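Local coordinates for HAD hydrolase, family IA, variant 3 (Entamoeba histolytica, PDB 6W04), which is probably a magnesium-dependent hydrolase of the haloacid dehalogenase superfamily, with its natural substrate not established, at residues Asp7-Leu12 / Asn74-Met79. Residues are numbered along the deposited sequence; the frame is centred on the assembly and turned at random. Where two conformers were deposited one is given.
Sequences DFNGTL and NLYRTM. With MG (magnesium ion), chain B.
The first HAD signature loop, which follows strand 3-7 and supplies two of the magnesium ligands, meets helix 62-82 of the helical cap through Asn9 and Tyr76. Asn9 ND2 lies 3.3 Å from Tyr76 OH, but the angle is too poor for a hydrogen bond. The amide plane is turned 65° from the ring plane. Both polar ends instead bond to Asp15 OD2, so one carboxylate oxygen links the loop to the cap helix. Asn9 OD1 bonds to Ser111 OG, which gives the amide a partner at each end and should fix its rotation. In Tyr76, CG stands anti to the backbone N (chi1 164°), and the ring reaches from the helix towards the loop. The backbones stay well apart, with the CA atoms of Asn9 and Tyr76 12.0 Å from each other.

The loop has the sequence DFNGT, close to the DxDGT signature of this superfamily, with asparagine at the second acidic position. In phosphatase relatives the first aspartate is the nucleophile and the second the general acid/base. Asp7 OD2 binds magnesium at 2.1 Å. The backbone O of Asn9 binds it at 2.1 Å, while the side chain turns ND2 towards Tyr76. Two waters, Asp169 and one further atom complete six ligands. Leu12 N donates to Phe8 O at 2.8 Å, and Thr11 N donates to the same oxygen, closing a tight turn just after the strand.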
ATOM      1  N   ASP A   7       4.589   0.197   2.847  1.00 27.57           N
ATOM      2  CA  ASP A   7       3.508  -0.018   1.885  1.00 29.04           C
ATOM      3  C   ASP A   7       3.603   1.040   0.800  1.00 32.35           C
ATOM      4  O   ASP A   7       4.185   2.105   1.010  1.00 30.73           O
ATOM      5  CB  ASP A   7       2.158   0.078   2.584  1.00 24.95           C
ATOM      6  CG  ASP A   7       0.992  -0.125   1.649  1.00 35.70           C
ATOM      7  OD1 ASP A   7       1.015  -1.094   0.859  1.00 31.60           O
ATOM      8  OD2 ASP A   7       0.038   0.675   1.729  1.00 34.18           O
ATOM      9  N   PHE A   8       3.025   0.774  -0.372  1.00 28.02           N
ATOM     10  CA  PHE A   8       3.152   1.746  -1.454  1.00 27.79           C
ATOM     11  C   PHE A   8       1.859   2.521  -1.692  1.00 29.84           C
ATOM     12  O   PHE A   8       1.810   3.721  -1.395  1.00 28.61           O
ATOM     13  CB  PHE A   8       3.665   1.088  -2.727  1.00 28.38           C
ATOM     14  CG  PHE A   8       4.124   2.092  -3.743  1.00 29.55           C
ATOM     15  CD1 PHE A   8       5.392   2.650  -3.653  1.00 30.40           C
ATOM     16  CD2 PHE A   8       3.256   2.550  -4.721  1.00 30.51           C
ATOM     17  CE1 PHE A   8       5.813   3.612  -4.555  1.00 31.88           C
ATOM     18  CE2 PHE A   8       3.672   3.500  -5.637  1.00 33.64           C
ATOM     19  CZ  PHE A   8       4.947   4.033  -5.547  1.00 31.30           C
ATOM     20  N   ASN A   9       0.800   1.877  -2.199  1.00 29.57           N
ATOM     21  CA  ASN A   9      -0.443   2.579  -2.515  1.00 27.50           C
ATOM     22  C   ASN A   9      -1.098   3.133  -1.256  1.00 28.73           C
ATOM     23  O   ASN A   9      -1.358   2.399  -0.302  1.00 29.86           O
ATOM     24  CB  ASN A   9      -1.407   1.625  -3.219  1.00 29.11           C
ATOM     25  CG  ASN A   9      -0.795   1.018  -4.457  1.00 40.31           C
ATOM     26  OD1 ASN A   9      -0.347  -0.136  -4.458  1.00 39.40           O
ATOM     27  ND2 ASN A   9      -0.726   1.812  -5.513  1.00 35.80           N
ATOM     28  N   GLY A  10      -1.391   4.431  -1.268  1.00 31.24           N
ATOM     29  CA  GLY A  10      -2.017   5.083  -0.130  1.00 30.89           C
ATOM     30  C   GLY A  10      -1.049   5.466   0.964  1.00 35.61           C
ATOM     31  O   GLY A  10      -1.431   6.197   1.876  1.00 32.47           O
ATOM     32  N   THR A  11       0.197   5.019   0.874  1.00 33.98           N
ATOM     33  CA  THR A  11       1.220   5.273   1.878  1.00 33.52           C
ATOM     34  C   THR A  11       2.362   6.101   1.298  1.00 31.72           C
ATOM     35  O   THR A  11       2.631   7.201   1.792  1.00 31.85           O
ATOM     36  CB  THR A  11       1.727   3.919   2.429  1.00 31.33           C
ATOM     37  OG1 THR A  11       0.670   3.264   3.154  1.00 29.67           O
ATOM     38  CG2 THR A  11       2.933   4.108   3.352  1.00 28.85           C
ATOM     39  N   LEU A  12       3.042   5.607   0.255  1.00 29.51           N
ATOM     40  CA  LEU A  12       4.087   6.387  -0.403  1.00 30.69           C
ATOM     41  C   LEU A  12       3.550   7.301  -1.494  1.00 33.15           C
ATOM     42  O   LEU A  12       4.179   8.327  -1.795  1.00 32.58           O
ATOM     43  CB  LEU A  12       5.157   5.454  -0.990  1.00 27.00           C
ATOM     44  CG  LEU A  12       6.160   4.925   0.040  1.00 33.58           C
ATOM     45  CD1 LEU A  12       7.098   3.897  -0.573  1.00 30.45           C
ATOM     46  CD2 LEU A  12       6.983   6.086   0.678  1.00 29.03           C
ATOM     47  N   ASN A  74      -5.227  -1.448 -16.097  1.00 26.97           N
ATOM     48  CA  ASN A  74      -4.713  -0.743 -17.261  1.00 25.82           C
ATOM     49  C   ASN A  74      -5.149   0.724 -17.258  1.00 29.88           C
ATOM     50  O   ASN A  74      -4.350   1.618 -17.573  1.00 27.52           O
ATOM     51  CB  ASN A  74      -5.172  -1.451 -18.534  1.00 30.51           C
ATOM     52  CG  ASN A  74      -4.831  -0.677 -19.771  1.00 61.73           C
ATOM     53  OD1 ASN A  74      -5.705  -0.348 -20.569  1.00 64.41           O
ATOM     54  ND2 ASN A  74      -3.553  -0.356 -19.931  1.00 66.52           N
ATOM     55  N   LEU A  75      -6.411   0.992 -16.920  1.00 23.86           N
ATOM     56  CA  LEU A  75      -6.862   2.384 -16.823  1.00 25.10           C
ATOM     57  C   LEU A  75      -6.086   3.123 -15.730  1.00 26.97           C
ATOM     58  O   LEU A  75      -5.583   4.231 -15.944  1.00 28.36           O
ATOM     59  CB  LEU A  75      -8.370   2.441 -16.573  1.00 30.51           C
ATOM     60  CG  LEU A  75      -9.061   3.804 -16.318  1.00 39.31           C
ATOM     61  CD1 LEU A  75      -8.738   4.843 -17.396  1.00 32.45           C
ATOM     62  CD2 LEU A  75     -10.608   3.639 -16.214  1.00 37.51           C
ATOM     63  N   TYR A  76      -5.941   2.500 -14.561  1.00 24.59           N
ATOM     64  CA  TYR A  76      -5.210   3.118 -13.460  1.00 25.64           C
ATOM     65  C   TYR A  76      -3.765   3.447 -13.840  1.00 23.66           C
ATOM     66  O   TYR A  76      -3.288   4.565 -13.593  1.00 29.59           O
ATOM     67  CB  TYR A  76      -5.258   2.196 -12.240  1.00 27.99           C
ATOM     68  CG  TYR A  76      -4.235   2.526 -11.188  1.00 27.00           C
ATOM     69  CD1 TYR A  76      -4.447   3.579 -10.297  1.00 29.54           C
ATOM     70  CD2 TYR A  76      -3.051   1.793 -11.079  1.00 21.96           C
ATOM     71  CE1 TYR A  76      -3.487   3.904  -9.325  1.00 25.86           C
ATOM     72  CE2 TYR A  76      -2.094   2.093 -10.089  1.00 27.78           C
ATOM     73  CZ  TYR A  76      -2.342   3.170  -9.218  1.00 24.97           C
ATOM     74  OH  TYR A  76      -1.427   3.502  -8.241  1.00 29.52           O
ATOM     75  N   ARG A  77      -3.048   2.482 -14.434  1.00 26.00           N
ATOM     76  CA  ARG A  77      -1.647   2.699 -14.798  0.61 29.71           C
ATOM     77  C   ARG A  77      -1.497   3.853 -15.764  1.00 30.53           C
ATOM     78  O   ARG A  77      -0.547   4.634 -15.663  1.00 29.88           O
ATOM     79  CB  ARG A  77      -1.051   1.459 -15.463  0.61 31.14           C
ATOM     80  CG  ARG A  77      -0.785   0.352 -14.553  0.61 31.41           C
ATOM     81  CD  ARG A  77      -0.434  -0.869 -15.362  0.61 33.72           C
ATOM     82  NE  ARG A  77      -0.993  -2.031 -14.707  0.61 28.14           N
ATOM     83  CZ  ARG A  77      -1.485  -3.079 -15.347  0.61 36.29           C
ATOM     84  NH1 ARG A  77      -1.979  -4.081 -14.646  0.61 31.94           N
ATOM     85  NH2 ARG A  77      -1.475  -3.121 -16.677  0.61 37.96           N
ATOM     86  N   THR A  78      -2.399   3.936 -16.739  1.00 28.85           N
ATOM     87  CA  THR A  78      -2.343   4.990 -17.738  1.00 36.72           C
ATOM     88  C   THR A  78      -2.564   6.353 -17.093  1.00 32.37           C
ATOM     89  O   THR A  78      -1.825   7.310 -17.357  1.00 28.43           O
ATOM     90  CB  THR A  78      -3.388   4.698 -18.809  1.00 30.33           C
ATOM     91  OG1 THR A  78      -3.054   3.460 -19.438  1.00 35.62           O
ATOM     92  CG2 THR A  78      -3.413   5.791 -19.848  1.00 37.44           C
ATOM     93  N   MET A  79      -3.571   6.445 -16.223  1.00 24.64           N
ATOM     94  CA  MET A  79      -3.848   7.696 -15.515  1.00 22.75           C
ATOM     95  C   MET A  79      -2.708   8.080 -14.571  1.00 22.83           C
ATOM     96  O   MET A  79      -2.293   9.246 -14.527  1.00 30.33           O
ATOM     97  CB  MET A  79      -5.164   7.571 -14.744  1.00 24.19           C
ATOM     98  CG  MET A  79      -6.383   7.318 -15.659  1.00 29.15           C
ATOM     99  SD  MET A  79      -6.855   8.759 -16.697  1.00 41.16           S
ATOM    100  CE  MET A  79      -6.980  10.035 -15.431  1.00 42.55           C
TER
HETATM  101 MG    MG B 301      -1.892   0.861   1.044  1.00 28.64          MG
HETATM  102  O   HOH W   1      -2.254  -0.759   2.384  1.00 29.29           O
HETATM  103  O   HOH W   2      -3.932   1.431   0.432  1.00 30.53           O